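Local atomic coordinates of abhydrolase domain-containing protein (Exiguobacterium antarcticum, PDB entry 5H3H), a protein that probably hydrolyses carboxylic esters, and may also have perhydrolase activity, as an esterase of the alpha/beta hydrolase fold. Residues Tyr105-Gly110 / Pro206-Asp211; Val15-Ser20 / Arg50-Asp55. One frame throughout, in Å; residues are numbered along the deposited sequence.

In this esterase interaction 2 comes first along the chain: it pairs strand 12-18 with strand 50-54 and closes a loop of 29 residues that holds strand 23-27 and helix 38-46. Interaction 1 opens only later, on helix 97-109, and closes a loop of 95 residues, among them strand 114-120 and four helices, just before strand 211-217. The two loops are in series, neither nested nor crossed. The centres of the two contacts lie about 22 Å apart, a clear case of successive contacts holding well-separated parts of one fold: one ties the antiparallel N-terminal part of the sheet, the other binds a helix to the loop leading into strand 211-217, near the far side of the parallel part.

Interaction 1 of 2, residues Tyr105-Gly110 / Pro206-Asp211; sequences YLLNHG and PKITVD
Ile208 CD1 is the centre of the tightest packing between the end of helix 97-109 and the loop leading into strand 211-217. It touches two consecutive helical residues: Leu107 CD1 at 3.5 Å and Leu106 CB at 3.9 Å. The torsions of Ile208 put it there, since CG1 stands beside the backbone N (chi1 -63°) and CD1 turns back toward the helix. Leu107 crosses Ile208 at about a right angle, tip to tip. Both leucines carry CD1 almost eclipsed with CA, chi2 1° in Leu106 and -2° in Leu107, which suggests some torsional strain as modelled.

Toward Val210 the packing loosens: Leu106 CG meets Val210 CG2 at 4.2 Å, a lighter apolar touch. On the more open flank Leu107 CD1 is still close to Lys207 CB, at 3.7 Å, but the rest of the lysine chain bends at chi2 and carries its ammonium away from the helix. There NZ has a long, weak ion pair with Glu80 of the second subunit, whose Val8 also packs on Leu107 and Lys207. No hydrogen bond joins the two segments, so they adhere by apolar packing.

Gly110 leaves the helix with positive phi, and Glu111 next to it accepts a hydrogen bond from Thr209 N. Behind the contact Leu106 reaches Val114 and Leu117 of strand 114-120, and Tyr105 packs on helix 71-85, so helix 97-109 is wedged between sheet, helix and loop.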
loop_
_atom_site.group_PDB
_atom_site.type_symbol
_atom_site.label_atom_id
_atom_site.label_comp_id
_atom_site.label_asym_id
_atom_site.label_seq_id
_atom_site.Cartn_x
_atom_site.Cartn_y
_atom_site.Cartn_z
ATOM N N TYR B 105 1.177 -6.243 6.644
ATOM C CA TYR B 105 1.284 -4.848 6.958
ATOM C C TYR B 105 1.895 -4.095 5.803
ATOM O O TYR B 105 1.415 -2.972 5.432
ATOM C CB TYR B 105 2.161 -4.628 8.162
ATOM C CG TYR B 105 2.642 -3.188 8.211
ATOM C CD1 TYR B 105 1.780 -2.132 8.557
ATOM C CD2 TYR B 105 3.950 -2.865 7.822
ATOM C CE1 TYR B 105 2.225 -0.803 8.582
ATOM C CE2 TYR B 105 4.389 -1.573 7.826
ATOM C CZ TYR B 105 3.516 -0.517 8.165
ATOM O OH TYR B 105 3.960 0.793 8.141
ATOM N N LEU B 106 2.974 -4.660 5.254
ATOM C CA LEU B 106 3.593 -4.003 4.044
ATOM C C LEU B 106 2.648 -3.960 2.836
ATOM O O LEU B 106 2.600 -2.933 2.138
ATOM C CB LEU B 106 4.900 -4.650 3.661
ATOM C CG LEU B 106 6.271 -4.174 4.151
ATOM C CD1 LEU B 106 6.365 -2.994 5.104
ATOM C CD2 LEU B 106 7.125 -5.350 4.607
ATOM N N LEU B 107 1.935 -5.053 2.581
ATOM C CA LEU B 107 0.990 -5.091 1.484
ATOM C C LEU B 107 -0.191 -4.141 1.716
ATOM O O LEU B 107 -0.624 -3.510 0.821
ATOM C CB LEU B 107 0.430 -6.497 1.235
ATOM C CG LEU B 107 1.107 -7.551 0.330
ATOM C CD1 LEU B 107 2.374 -7.106 -0.376
ATOM C CD2 LEU B 107 1.287 -8.844 1.115
ATOM N N ASN B 108 -0.738 -4.121 2.910
ATOM C CA ASN B 108 -1.958 -3.322 3.164
ATOM C C ASN B 108 -1.744 -1.849 3.428
ATOM O O ASN B 108 -2.644 -1.044 3.165
ATOM C CB ASN B 108 -2.818 -3.953 4.253
ATOM C CG ASN B 108 -3.434 -5.247 3.807
ATOM O OD1 ASN B 108 -3.266 -5.669 2.672
ATOM N ND2 ASN B 108 -4.200 -5.869 4.684
ATOM N N HIS B 109 -0.571 -1.499 3.937
ATOM C CA HIS B 109 -0.264 -0.135 4.233
ATOM C C HIS B 109 0.952 0.472 3.535
ATOM O O HIS B 109 1.253 1.609 3.803
ATOM C CB HIS B 109 -0.148 -0.013 5.722
ATOM C CG HIS B 109 -1.345 -0.533 6.417
ATOM N ND1 HIS B 109 -2.408 0.270 6.766
ATOM C CD2 HIS B 109 -1.701 -1.802 6.742
ATOM C CE1 HIS B 109 -3.350 -0.473 7.321
ATOM N NE2 HIS B 109 -2.941 -1.733 7.328
ATOM N N GLY B 110 1.614 -0.260 2.637
ATOM C CA GLY B 110 2.801 0.261 1.925
ATOM C C GLY B 110 4.090 0.288 2.749
ATOM O O GLY B 110 4.097 0.045 3.977
ATOM N N PRO B 206 5.711 -11.381 -4.259
ATOM C CA PRO B 206 6.311 -10.531 -5.316
ATOM C C PRO B 206 5.947 -9.027 -5.319
ATOM O O PRO B 206 6.506 -8.294 -6.132
ATOM C CB PRO B 206 5.839 -11.188 -6.611
ATOM C CG PRO B 206 4.798 -12.177 -6.231
ATOM C CD PRO B 206 5.071 -12.580 -4.827
ATOM N N LYS B 207 5.053 -8.568 -4.441
ATOM C CA LYS B 207 4.715 -7.141 -4.318
ATOM C C LYS B 207 5.579 -6.429 -3.306
ATOM O O LYS B 207 5.629 -5.197 -3.270
ATOM C CB LYS B 207 3.238 -6.954 -3.956
ATOM C CG LYS B 207 2.337 -7.003 -5.168
ATOM C CD LYS B 207 1.313 -8.121 -5.091
ATOM C CE LYS B 207 0.664 -8.359 -6.451
ATOM N NZ LYS B 207 -0.670 -9.018 -6.305
ATOM N N ILE B 208 6.304 -7.205 -2.510
ATOM C CA ILE B 208 7.185 -6.645 -1.512
ATOM C C ILE B 208 8.347 -6.043 -2.273
ATOM O O ILE B 208 8.871 -6.722 -3.166
ATOM C CB ILE B 208 7.677 -7.764 -0.534
ATOM C CG1 ILE B 208 6.477 -8.328 0.212
ATOM C CG2 ILE B 208 8.745 -7.246 0.432
ATOM C CD1 ILE B 208 5.663 -7.277 0.922
ATOM N N THR B 209 8.707 -4.787 -1.936
ATOM C CA THR B 209 9.835 -4.031 -2.545
ATOM C C THR B 209 10.995 -3.748 -1.602
ATOM O O THR B 209 12.076 -3.393 -2.056
ATOM C CB THR B 209 9.389 -2.609 -3.005
ATOM O OG1 THR B 209 8.127 -2.681 -3.655
ATOM C CG2 THR B 209 10.405 -1.943 -3.947
ATOM N N VAL B 210 10.762 -3.855 -0.300
ATOM C CA VAL B 210 11.709 -3.420 0.709
ATOM C C VAL B 210 12.860 -4.416 0.758
ATOM O O VAL B 210 12.654 -5.616 0.540
ATOM C CB VAL B 210 11.071 -3.421 2.138
ATOM C CG1 VAL B 210 11.952 -2.675 3.114
ATOM C CG2 VAL B 210 9.685 -2.795 2.126
ATOM N N ASP B 211 14.036 -3.915 1.076
ATOM C CA ASP B 211 15.202 -4.742 1.423
ATOM C C ASP B 211 14.858 -5.754 2.494
ATOM O O ASP B 211 14.476 -5.358 3.587
ATOM C CB ASP B 211 16.323 -3.871 1.988
ATOM C CG ASP B 211 17.086 -3.058 0.898
ATOM O OD1 ASP B 211 16.767 -3.119 -0.312
ATOM O OD2 ASP B 211 18.033 -2.345 1.287
#

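Interaction 2 of 2, residues Val15-Ser20 / Arg50-Asp55; sequences VEDIGS and RYIGVD
Ile18 O is gripped from strand 50-54 by one hydrogen bond, from Tyr51 N at 2.7 Å, short but bent (143° at the hydrogen), and by one weaker CA-H...O contact, from Arg50 CA at 3.3 Å. Ile18 N returns a bond to Tyr51 O, and Glu16 and Gly53 form the next hydrogen-bonded antiparallel pair, again through two bonds.

Val15 CG1 and Ile52 CG2 lie side by side on one face, 3.5 Å apart. Asp17 belongs to this face too, and its carboxylate is held side-on by the extended chain of Arg50: NE reaches OD1 at 2.8 Å and NH2 reaches OD2 at 2.7 Å. Each oxygen uses its syn lone pair, and the carboxylate and guanidinium planes differ by only 12°, so the two bonds fix the rotation of both groups.

Ile18 and Tyr51 pack on Lys41 and Leu45 of helix 38-46, while Glu16 lies by Asn34 and turns its OE1 to the Tyr14 hydroxyl. Gly53 N lies 3.6 Å above one face of the Tyr51 ring, offset toward the rim; lacking a CB, Gly53 avoids Tyr51 OH, which bonds to Asn34 ND2. Ile18 CD1 meets Tyr51 CD2 at 4.2 Å.

Asp17 is buried beside Leu85 of helix 71-85, so this two-bond salt bridge probably keeps it ionised and pins the end of the strand pair electrostatically as well as through the backbone.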
loop_
_atom_site.group_PDB
_atom_site.type_symbol
_atom_site.label_atom_id
_atom_site.label_comp_id
_atom_site.label_asym_id
_atom_site.label_seq_id
_atom_site.Cartn_x
_atom_site.Cartn_y
_atom_site.Cartn_z
ATOM N N VAL B 15 2.700 -1.520 23.880
ATOM C CA VAL B 15 3.974 -1.436 23.194
ATOM C C VAL B 15 5.081 -1.105 24.200
ATOM O O VAL B 15 4.987 -0.119 24.952
ATOM C CB VAL B 15 3.959 -0.310 22.129
ATOM C CG1 VAL B 15 5.281 -0.319 21.369
ATOM C CG2 VAL B 15 2.816 -0.479 21.174
ATOM N N GLU B 16 6.143 -1.920 24.214
ATOM C CA GLU B 16 7.307 -1.675 24.995
ATOM C C GLU B 16 8.213 -0.771 24.107
ATOM O O GLU B 16 8.877 -1.211 23.158
ATOM C CB GLU B 16 7.993 -3.018 25.350
ATOM C CG GLU B 16 9.085 -2.943 26.400
ATOM C CD GLU B 16 8.610 -2.897 27.870
ATOM O OE1 GLU B 16 7.432 -3.187 28.147
ATOM O OE2 GLU B 16 9.448 -2.596 28.776
ATOM N N ASP B 17 8.210 0.513 24.409
ATOM C CA ASP B 17 8.915 1.485 23.579
ATOM C C ASP B 17 10.100 1.983 24.432
ATOM O O ASP B 17 9.899 2.631 25.462
ATOM C CB ASP B 17 7.945 2.589 23.161
ATOM C CG ASP B 17 8.650 3.767 22.400
ATOM O OD1 ASP B 17 9.844 3.648 22.047
ATOM O OD2 ASP B 17 7.992 4.821 22.141
ATOM N N ILE B 18 11.315 1.628 24.033
ATOM C CA ILE B 18 12.529 1.824 24.857
ATOM C C ILE B 18 13.728 2.299 24.006
ATOM O O ILE B 18 14.032 1.671 22.950
ATOM C CB ILE B 18 12.995 0.491 25.497
ATOM C CG1 ILE B 18 11.888 -0.146 26.297
ATOM C CG2 ILE B 18 14.136 0.750 26.452
ATOM C CD1 ILE B 18 12.224 -1.551 26.815
ATOM N N GLY B 19 14.438 3.341 24.468
ATOM C CA GLY B 19 15.641 3.850 23.805
ATOM C C GLY B 19 15.315 5.029 22.904
ATOM O O GLY B 19 14.154 5.431 22.806
ATOM N N SER B 20 16.341 5.576 22.249
ATOM C CA SER B 20 16.211 6.731 21.328
ATOM C C SER B 20 17.015 6.409 20.078
ATOM O O SER B 20 17.697 5.365 20.021
ATOM C CB SER B 20 16.726 8.034 21.958
ATOM O OG SER B 20 18.019 7.890 22.472
ATOM N N ARG B 50 16.422 2.026 19.195
ATOM C CA ARG B 50 15.207 2.108 19.913
ATOM C C ARG B 50 14.388 0.835 19.634
ATOM O O ARG B 50 14.057 0.555 18.491
ATOM C CB ARG B 50 14.469 3.326 19.456
ATOM C CG ARG B 50 13.181 3.578 20.167
ATOM C CD ARG B 50 12.602 4.862 19.632
ATOM N NE ARG B 50 11.243 5.075 20.111
ATOM C CZ ARG B 50 10.466 6.079 19.730
ATOM N NH1 ARG B 50 10.928 6.982 18.851
ATOM N NH2 ARG B 50 9.206 6.183 20.193
ATOM N N TYR B 51 14.076 0.103 20.702
ATOM C CA TYR B 51 13.305 -1.143 20.678
ATOM C C TYR B 51 11.827 -0.822 20.752
ATOM O O TYR B 51 11.400 -0.091 21.629
ATOM C CB TYR B 51 13.730 -2.002 21.879
ATOM C CG TYR B 51 12.947 -3.252 22.046
ATOM C CD1 TYR B 51 13.203 -4.391 21.254
ATOM C CD2 TYR B 51 11.930 -3.341 23.017
ATOM C CE1 TYR B 51 12.502 -5.561 21.456
ATOM C CE2 TYR B 51 11.213 -4.522 23.182
ATOM C CZ TYR B 51 11.502 -5.620 22.419
ATOM O OH TYR B 51 10.733 -6.792 22.583
ATOM N N ILE B 52 11.039 -1.319 19.804
ATOM C CA ILE B 52 9.617 -1.169 19.827
ATOM C C ILE B 52 9.039 -2.595 19.751
ATOM O O ILE B 52 8.900 -3.127 18.703
ATOM C CB ILE B 52 9.096 -0.260 18.711
ATOM C CG1 ILE B 52 9.587 1.195 18.890
ATOM C CG2 ILE B 52 7.580 -0.265 18.673
ATOM C CD1 ILE B 52 10.569 1.601 17.831
ATOM N N GLY B 53 8.713 -3.184 20.896
ATOM C CA GLY B 53 8.212 -4.568 20.929
ATOM C C GLY B 53 6.718 -4.517 21.132
ATOM O O GLY B 53 6.280 -4.092 22.206
ATOM N N VAL B 54 5.975 -4.897 20.115
ATOM C CA VAL B 54 4.528 -4.870 20.187
ATOM C C VAL B 54 3.986 -6.158 20.813
ATOM O O VAL B 54 4.481 -7.282 20.487
ATOM C CB VAL B 54 3.848 -4.627 18.846
ATOM C CG1 VAL B 54 4.431 -3.401 18.114
ATOM C CG2 VAL B 54 3.909 -5.842 17.981
ATOM N N ASP B 55 3.017 -6.029 21.723
ATOM C CA ASP B 55 2.233 -7.233 22.149
ATOM C C ASP B 55 0.998 -7.159 21.333
ATOM O O ASP B 55 0.293 -6.151 21.462
ATOM C CB ASP B 55 1.843 -7.194 23.635
ATOM C CG ASP B 55 3.014 -7.410 24.603
ATOM O OD1 ASP B 55 4.138 -7.800 24.192
ATOM O OD2 ASP B 55 2.794 -7.223 25.811
#